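Local coordinates for protein KLLA0F20702p (Kluyveromyces lactis, PDB 5Y5A) that probably serves as the Est1 subunit of yeast telomerase, whose binding to the telomere protein Cdc13 is thought to recruit the enzyme to chromosome ends, at residues A[231-236]-A[264-269]; A[258-263]-A[486-491]. All blocks are in the same frame, centred on the assembly; numbering follows the deposited sequence.

Contact 1 of 2, residues A[231-236]-A[264-269]; sequences VPSVGE and SRLPSD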
ATOM      1  N   VAL A 231      -9.364  -4.326   6.913  1.00 50.41           N
ATOM      2  CA  VAL A 231      -8.324  -5.338   7.149  1.00 50.06           C
ATOM      3  C   VAL A 231      -7.072  -5.012   6.337  1.00 48.88           C
ATOM      4  O   VAL A 231      -6.806  -5.635   5.303  1.00 46.24           O
ATOM      5  CB  VAL A 231      -8.770  -6.773   6.780  1.00 48.51           C
ATOM      6  CG1 VAL A 231      -7.779  -7.775   7.342  1.00 48.65           C
ATOM      7  CG2 VAL A 231     -10.165  -7.082   7.292  1.00 50.53           C
ATOM      8  N   PRO A 232      -6.288  -4.035   6.806  1.00 46.86           N
ATOM      9  CA  PRO A 232      -5.134  -3.566   6.029  1.00 40.24           C
ATOM     10  C   PRO A 232      -4.028  -4.608   5.876  1.00 44.49           C
ATOM     11  O   PRO A 232      -3.158  -4.430   5.024  1.00 45.38           O
ATOM     12  CB  PRO A 232      -4.649  -2.354   6.833  1.00 41.67           C
ATOM     13  CG  PRO A 232      -5.155  -2.603   8.233  1.00 43.42           C
ATOM     14  CD  PRO A 232      -6.475  -3.274   8.058  1.00 38.91           C
ATOM     15  N   SER A 233      -4.061  -5.679   6.661  1.00 41.07           N
ATOM     16  CA  SER A 233      -3.040  -6.724   6.542  1.00 42.19           C
ATOM     17  C   SER A 233      -3.096  -7.485   5.212  1.00 46.91           C
ATOM     18  O   SER A 233      -2.109  -8.101   4.802  1.00 44.83           O
ATOM     19  CB  SER A 233      -3.167  -7.729   7.686  1.00 44.70           C
ATOM     20  OG  SER A 233      -4.285  -8.573   7.473  1.00 47.12           O
ATOM     21  N   VAL A 234      -4.246  -7.452   4.543  1.00 45.21           N
ATOM     22  CA  VAL A 234      -4.442  -8.279   3.358  1.00 43.38           C
ATOM     23  C   VAL A 234      -3.818  -7.628   2.131  1.00 44.16           C
ATOM     24  O   VAL A 234      -4.293  -6.598   1.639  1.00 40.65           O
ATOM     25  CB  VAL A 234      -5.941  -8.565   3.123  1.00 49.35           C
ATOM     26  CG1 VAL A 234      -6.183  -9.159   1.743  1.00 46.40           C
ATOM     27  CG2 VAL A 234      -6.458  -9.504   4.199  1.00 45.71           C
ATOM     28  N   GLY A 235      -2.735  -8.237   1.655  1.00 43.79           N
ATOM     29  CA  GLY A 235      -1.992  -7.719   0.525  1.00 42.03           C
ATOM     30  C   GLY A 235      -2.793  -7.650  -0.759  1.00 47.08           C
ATOM     31  O   GLY A 235      -2.590  -6.738  -1.567  1.00 44.52           O
ATOM     32  N   GLU A 236      -3.709  -8.603  -0.946  1.00 44.68           N
ATOM     33  CA  GLU A 236      -4.419  -8.742  -2.211  1.00 47.71           C
ATOM     34  C   GLU A 236      -5.176  -7.473  -2.597  1.00 49.66           C
ATOM     35  O   GLU A 236      -5.318  -7.162  -3.779  1.00 52.26           O
ATOM     36  CB  GLU A 236      -5.382  -9.929  -2.156  1.00 50.43           C
ATOM     37  CG  GLU A 236      -5.876 -10.388  -3.523  1.00 53.21           C
ATOM     38  CD  GLU A 236      -4.779 -11.022  -4.371  1.00 55.67           C
ATOM     39  OE1 GLU A 236      -3.783 -11.523  -3.801  1.00 45.17           O
ATOM     40  OE2 GLU A 236      -4.924 -11.028  -5.614  1.00 59.63           O
ATOM     41  N   SER A 264       2.751  -6.563   3.253  1.00 39.33           N
ATOM     42  CA  SER A 264       1.748  -6.445   4.300  1.00 41.36           C
ATOM     43  C   SER A 264       1.818  -7.702   5.159  1.00 40.68           C
ATOM     44  O   SER A 264       2.406  -8.698   4.744  1.00 39.36           O
ATOM     45  CB  SER A 264       0.347  -6.239   3.711  1.00 46.27           C
ATOM     46  OG  SER A 264      -0.117  -7.396   3.036  1.00 44.96           O
ATOM     47  N   ARG A 265       1.218  -7.664   6.344  1.00 40.43           N
ATOM     48  CA  ARG A 265       1.339  -8.777   7.279  1.00 39.02           C
ATOM     49  C   ARG A 265       0.806 -10.091   6.689  1.00 41.54           C
ATOM     50  O   ARG A 265       1.320 -11.172   7.004  1.00 44.43           O
ATOM     51  CB  ARG A 265       0.628  -8.453   8.603  1.00 39.31           C
ATOM     52  CG  ARG A 265       0.889  -9.505   9.704  1.00 43.15           C
ATOM     53  CD  ARG A 265       0.632  -8.950  11.108  1.00 45.49           C
ATOM     54  NE  ARG A 265      -0.727  -8.439  11.243  1.00 42.21           N
ATOM     55  CZ  ARG A 265      -1.753  -9.165  11.661  1.00 45.30           C
ATOM     56  NH1 ARG A 265      -1.568 -10.434  12.010  1.00 47.90           N
ATOM     57  NH2 ARG A 265      -2.962  -8.619  11.745  1.00 44.89           N
ATOM     58  N   LEU A 266      -0.205  -9.997   5.827  1.00 42.89           N
ATOM     59  CA  LEU A 266      -0.675 -11.150   5.045  1.00 44.29           C
ATOM     60  C   LEU A 266      -0.561 -10.863   3.544  1.00 46.34           C
ATOM     61  O   LEU A 266      -1.544 -10.494   2.894  1.00 45.83           O
ATOM     62  CB  LEU A 266      -2.119 -11.499   5.402  1.00 50.47           C
ATOM     63  CG  LEU A 266      -2.314 -12.262   6.713  1.00 60.28           C
ATOM     64  CD1 LEU A 266      -3.785 -12.405   7.009  1.00 62.63           C
ATOM     65  CD2 LEU A 266      -1.665 -13.629   6.613  1.00 63.76           C
ATOM     66  N   PRO A 267       0.641 -11.058   2.980  1.00 47.00           N
ATOM     67  CA  PRO A 267       0.945 -10.552   1.634  1.00 46.53           C
ATOM     68  C   PRO A 267       0.307 -11.357   0.498  1.00 49.18           C
ATOM     69  O   PRO A 267      -0.078 -12.516   0.684  1.00 51.91           O
ATOM     70  CB  PRO A 267       2.473 -10.642   1.573  1.00 43.72           C
ATOM     71  CG  PRO A 267       2.808 -11.814   2.472  1.00 43.82           C
ATOM     72  CD  PRO A 267       1.741 -11.862   3.544  1.00 41.91           C
ATOM     73  N   SER A 268       0.193 -10.742  -0.675  1.00 46.62           N
ATOM     74  CA  SER A 268      -0.262 -11.477  -1.848  1.00 50.51           C
ATOM     75  C   SER A 268       0.901 -12.215  -2.490  1.00 49.67           C
ATOM     76  O   SER A 268       1.978 -11.648  -2.652  1.00 49.53           O
ATOM     77  CB  SER A 268      -0.907 -10.549  -2.876  1.00 44.99           C
ATOM     78  OG  SER A 268      -1.082 -11.234  -4.106  1.00 42.60           O
ATOM     79  N   ASP A 269       0.675 -13.471  -2.862  1.00 47.23           N
ATOM     80  CA  ASP A 269       1.655 -14.240  -3.623  1.00 44.94           C
ATOM     81  C   ASP A 269       1.940 -13.645  -5.000  1.00 40.38           C
ATOM     82  O   ASP A 269       3.013 -13.844  -5.545  1.00 43.50           O
ATOM     83  CB  ASP A 269       1.184 -15.682  -3.796  1.00 62.87           C
ATOM     84  CG  ASP A 269       1.461 -16.531  -2.579  1.00 77.31           C
ATOM     85  OD1 ASP A 269       2.330 -16.141  -1.769  1.00 81.15           O
ATOM     86  OD2 ASP A 269       0.816 -17.593  -2.441  1.00 86.19           O
TER
HETATM   87  O   HOH W   1      -3.174 -11.292   0.570  1.00 45.12           O

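Contact 2 of 2, residues A[258-263]-A[486-491]; sequences FVRSSL and IMLKEF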
ATOM      1  N   PHE A 258       2.032  -2.612  -5.580  1.00 36.60           N
ATOM      2  CA  PHE A 258       2.614  -3.954  -5.648  1.00 40.84           C
ATOM      3  C   PHE A 258       3.546  -4.214  -4.464  1.00 40.01           C
ATOM      4  O   PHE A 258       3.586  -5.320  -3.929  1.00 39.28           O
ATOM      5  CB  PHE A 258       3.371  -4.164  -6.968  1.00 43.65           C
ATOM      6  CG  PHE A 258       2.481  -4.168  -8.191  1.00 47.17           C
ATOM      7  CD1 PHE A 258       1.123  -4.444  -8.082  1.00 39.10           C
ATOM      8  CD2 PHE A 258       3.002  -3.888  -9.450  1.00 49.90           C
ATOM      9  CE1 PHE A 258       0.296  -4.452  -9.210  1.00 45.09           C
ATOM     10  CE2 PHE A 258       2.185  -3.891 -10.580  1.00 47.48           C
ATOM     11  CZ  PHE A 258       0.829  -4.170 -10.457  1.00 46.35           C
ATOM     12  N   VAL A 259       4.299  -3.194  -4.063  1.00 39.52           N
ATOM     13  CA  VAL A 259       5.214  -3.330  -2.935  1.00 31.90           C
ATOM     14  C   VAL A 259       4.425  -3.490  -1.643  1.00 35.60           C
ATOM     15  O   VAL A 259       4.744  -4.338  -0.822  1.00 41.14           O
ATOM     16  CB  VAL A 259       6.159  -2.118  -2.825  1.00 36.44           C
ATOM     17  CG1 VAL A 259       6.862  -2.109  -1.475  1.00 36.17           C
ATOM     18  CG2 VAL A 259       7.180  -2.152  -3.958  1.00 34.66           C
ATOM     19  N   ARG A 260       3.374  -2.686  -1.475  1.00 40.26           N
ATOM     20  CA  ARG A 260       2.509  -2.813  -0.301  1.00 40.46           C
ATOM     21  C   ARG A 260       1.875  -4.212  -0.218  1.00 43.09           C
ATOM     22  O   ARG A 260       1.601  -4.717   0.870  1.00 40.40           O
ATOM     23  CB  ARG A 260       1.407  -1.749  -0.317  1.00 37.12           C
ATOM     24  CG  ARG A 260       1.889  -0.294  -0.171  1.00 38.00           C
ATOM     25  CD  ARG A 260       2.553  -0.034   1.184  1.00 35.59           C
ATOM     26  NE  ARG A 260       1.730  -0.473   2.308  1.00 39.97           N
ATOM     27  CZ  ARG A 260       0.838   0.292   2.934  1.00 44.72           C
ATOM     28  NH1 ARG A 260       0.642   1.547   2.544  1.00 37.79           N
ATOM     29  NH2 ARG A 260       0.142  -0.198   3.957  1.00 40.26           N
ATOM     30  N   SER A 261       1.641  -4.827  -1.373  1.00 39.94           N
ATOM     31  CA  SER A 261       0.925  -6.091  -1.425  1.00 46.91           C
ATOM     32  C   SER A 261       1.860  -7.237  -1.079  1.00 45.79           C
ATOM     33  O   SER A 261       1.419  -8.307  -0.678  1.00 42.47           O
ATOM     34  CB  SER A 261       0.310  -6.315  -2.809  1.00 44.48           C
ATOM     35  OG  SER A 261       1.269  -6.870  -3.692  1.00 41.27           O
ATOM     36  N   SER A 262       3.157  -6.996  -1.247  1.00 41.14           N
ATOM     37  CA  SER A 262       4.169  -8.010  -1.000  1.00 42.94           C
ATOM     38  C   SER A 262       4.660  -7.975   0.429  1.00 36.05           C
ATOM     39  O   SER A 262       5.237  -8.939   0.898  1.00 39.56           O
ATOM     40  CB  SER A 262       5.370  -7.822  -1.929  1.00 41.18           C
ATOM     41  OG  SER A 262       4.972  -7.764  -3.279  1.00 42.45           O
ATOM     42  N   LEU A 263       4.450  -6.849   1.106  1.00 41.32           N
ATOM     43  CA  LEU A 263       5.054  -6.607   2.417  1.00 37.31           C
ATOM     44  C   LEU A 263       4.034  -6.385   3.542  1.00 38.91           C
ATOM     45  O   LEU A 263       4.409  -6.036   4.663  1.00 38.85           O
ATOM     46  CB  LEU A 263       5.984  -5.396   2.341  1.00 42.96           C
ATOM     47  CG  LEU A 263       7.140  -5.466   1.344  1.00 40.82           C
ATOM     48  CD1 LEU A 263       7.879  -4.149   1.359  1.00 34.82           C
ATOM     49  CD2 LEU A 263       8.067  -6.595   1.729  1.00 39.40           C
ATOM     50  N   ILE A 486      -2.259   5.604   9.737  1.00 46.92           N
ATOM     51  CA  ILE A 486      -3.328   4.916   9.039  1.00 49.48           C
ATOM     52  C   ILE A 486      -2.844   4.303   7.725  1.00 51.45           C
ATOM     53  O   ILE A 486      -3.164   3.153   7.414  1.00 54.38           O
ATOM     54  CB  ILE A 486      -4.499   5.864   8.750  1.00 50.94           C
ATOM     55  CG1 ILE A 486      -5.028   6.465  10.054  1.00 50.57           C
ATOM     56  CG2 ILE A 486      -5.613   5.129   8.014  1.00 48.80           C
ATOM     57  CD1 ILE A 486      -6.026   7.588   9.847  1.00 46.19           C
ATOM     58  N   MET A 487      -2.064   5.069   6.969  1.00 42.16           N
ATOM     59  CA  MET A 487      -1.593   4.613   5.663  1.00 45.71           C
ATOM     60  C   MET A 487      -0.716   3.370   5.769  1.00 45.89           C
ATOM     61  O   MET A 487      -0.769   2.498   4.906  1.00 46.15           O
ATOM     62  CB  MET A 487      -0.832   5.734   4.949  1.00 40.08           C
ATOM     63  CG  MET A 487      -1.721   6.932   4.628  1.00 51.01           C
ATOM     64  SD  MET A 487      -0.816   8.423   4.170  1.00 64.43           S
ATOM     65  CE  MET A 487      -0.211   7.944   2.554  1.00 71.19           C
ATOM     66  N   LEU A 488       0.067   3.283   6.839  1.00 42.76           N
ATOM     67  CA  LEU A 488       1.067   2.227   6.971  1.00 44.39           C
ATOM     68  C   LEU A 488       0.683   1.069   7.911  1.00 49.57           C
ATOM     69  O   LEU A 488       1.544   0.256   8.285  1.00 46.52           O
ATOM     70  CB  LEU A 488       2.386   2.849   7.439  1.00 38.57           C
ATOM     71  CG  LEU A 488       3.031   3.796   6.419  1.00 39.63           C
ATOM     72  CD1 LEU A 488       4.393   4.276   6.904  1.00 40.95           C
ATOM     73  CD2 LEU A 488       3.170   3.093   5.090  1.00 40.03           C
ATOM     74  N   LYS A 489      -0.586   0.991   8.307  1.00 43.66           N
ATOM     75  CA  LYS A 489      -1.022  -0.112   9.168  1.00 48.34           C
ATOM     76  C   LYS A 489      -0.716  -1.446   8.485  1.00 41.46           C
ATOM     77  O   LYS A 489      -1.017  -1.611   7.310  1.00 40.94           O
ATOM     78  CB  LYS A 489      -2.514   0.001   9.494  1.00 47.20           C
ATOM     79  CG  LYS A 489      -2.846   1.195  10.363  1.00 50.73           C
ATOM     80  CD  LYS A 489      -4.335   1.488  10.411  1.00 48.95           C
ATOM     81  CE  LYS A 489      -5.062   0.539  11.344  1.00 50.55           C
ATOM     82  NZ  LYS A 489      -6.427   1.053  11.661  1.00 45.82           N
ATOM     83  N   GLU A 490      -0.079  -2.354   9.225  1.00 42.00           N
ATOM     84  CA  GLU A 490       0.312  -3.699   8.760  1.00 43.47           C
ATOM     85  C   GLU A 490       1.423  -3.718   7.704  1.00 47.57           C
ATOM     86  O   GLU A 490       1.684  -4.758   7.091  1.00 45.67           O
ATOM     87  CB  GLU A 490      -0.903  -4.456   8.221  1.00 36.92           C
ATOM     88  CG  GLU A 490      -2.061  -4.517   9.198  1.00 43.88           C
ATOM     89  CD  GLU A 490      -1.877  -5.540  10.318  1.00 52.00           C
ATOM     90  OE1 GLU A 490      -0.724  -5.886  10.677  1.00 55.04           O
ATOM     91  OE2 GLU A 490      -2.909  -6.006  10.844  1.00 56.36           O
ATOM     92  N   PHE A 491       2.071  -2.572   7.502  1.00 43.36           N
ATOM     93  CA  PHE A 491       3.261  -2.478   6.654  1.00 41.09           C
ATOM     94  C   PHE A 491       4.444  -3.143   7.351  1.00 44.84           C
ATOM     95  O   PHE A 491       4.880  -2.680   8.403  1.00 47.78           O
ATOM     96  CB  PHE A 491       3.572  -1.012   6.354  1.00 40.30           C
ATOM     97  CG  PHE A 491       4.643  -0.788   5.317  1.00 41.14           C
ATOM     98  CD1 PHE A 491       4.572  -1.397   4.072  1.00 39.31           C
ATOM     99  CD2 PHE A 491       5.685   0.099   5.570  1.00 36.98           C
ATOM    100  CE1 PHE A 491       5.541  -1.155   3.102  1.00 38.69           C
ATOM    101  CE2 PHE A 491       6.652   0.347   4.607  1.00 38.63           C
ATOM    102  CZ  PHE A 491       6.577  -0.285   3.367  1.00 38.12           C
TER
HETATM  103  O   HOH W   2      -0.551  -2.869   4.778  1.00 42.78           O

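Contact 1 of 2, residues A[231-236]-A[264-269]
Ser233 O is gripped by two donors of the facing loop: Leu266 N at 2.9 Å and Ser264 OG at 2.8 Å. They arrive from opposite faces of the carbonyl plane, the hydroxyl well above it, so that the carbonyl oxygen is held on both faces. In return Gly235 N gives a nearly straight bond to Leu266 O (2.8 Å, 169°), so the two connections form a single beta bridge between Val234 and Leu266. A water accepts from Glu236 N and donates to the same Leu266 O. At the far end Ser268 OG, anti to its own backbone N (chi1 168°), donates to Glu236 OE1 at 2.7 Å on the syn side, 35° out of the carboxylate plane; the same OG caps the backbone N of Ala270.

Packing between the backbones is close. The CA atoms of Gly235 and Pro267 are 4.2 Å apart, and a beta carbon on Gly235 would run into Pro267 and Ser268 N. Beyond the bridge, Ser233 CB rests on Arg265 CB (4.0 Å), while Ser233 OG lies 3.9 Å from Leu266 CD1 and bonds the backbone of the bound peptide. Arg265 NH1 bonds that backbone too, and Arg265 NE pairs with Glu490.

The bridge thus ties the turn between helices 218-230 and 235-247 to the link between helices 251-263 and 271-279, with Val231 and Val234 packed on helix 179-206.

Contact 2 of 2, residues A[258-263]-A[486-491]
Arg260, on helix 251-263, meets Phe491 in the type II beta turn 488-491 that follows helix 483-487, within the all-helical part matching the Est1 DNA/RNA binding family. These two residues and Leu263 bury most of the surface here. Two successive bends in the Arg260 chain, placing CD and then NE (chi3 -51°), turn it toward Met487, and its guanidinium grips Met487 O end-on with both terminal nitrogens, NH1 at 2.9 Å and NH2 at 3.0 Å. The NH2 bond lies in the carbonyl plane, whereas NH1 sits above it. Leu488 CD2 covers one face of the guanidinium near its rim, and Tyr256 OH provides NH1 with a further hydrogen-bonding partner.

The Phe491 and Arg260 side chains cross at about a right angle, the ring plane 68° from the guanidinium. Phe491 CD1 approaches Arg260 NE to 3.5 Å, and its CE1 lies 3.7 Å from the methylene CD of Arg260. An alanine in place of Arg260 would probably leave Met487 O without its two donors and open a gap beside the Phe491 ring. Leu263 runs alongside Phe491, pointing the same way, with CD1 4.2 Å from CE1. Phe491 also packs on Ile366 of helix 339-379, which brings a third element against the pair. Within the turn, Phe491 N bonds Leu488 O, and a water accepting from Arg260 NH2 at 2.9 Å donates to Lys489 O.

Contacts 1 and 2 lie about 7 Å apart, centre to centre, both within the part of the chain that matches the Est1 DNA/RNA binding domain. Their segments alternate along the chain: 231-236, 258-263, 264-269, then 486-491 after 216 further residues. The segment 264-269 follows helix 251-263, and a probable hydrogen bond from Ser268 N to Ser261 O (2.7 Å) folds it back on that helix, while the distant turn 488-491 packs against the end region of the same helix. The Arg265 NE to Glu490 OE1 salt bridge (2.6 Å) joins the contacts. Both touch the bound peptide, consistent with a shared part in the Cdc13-binding surface.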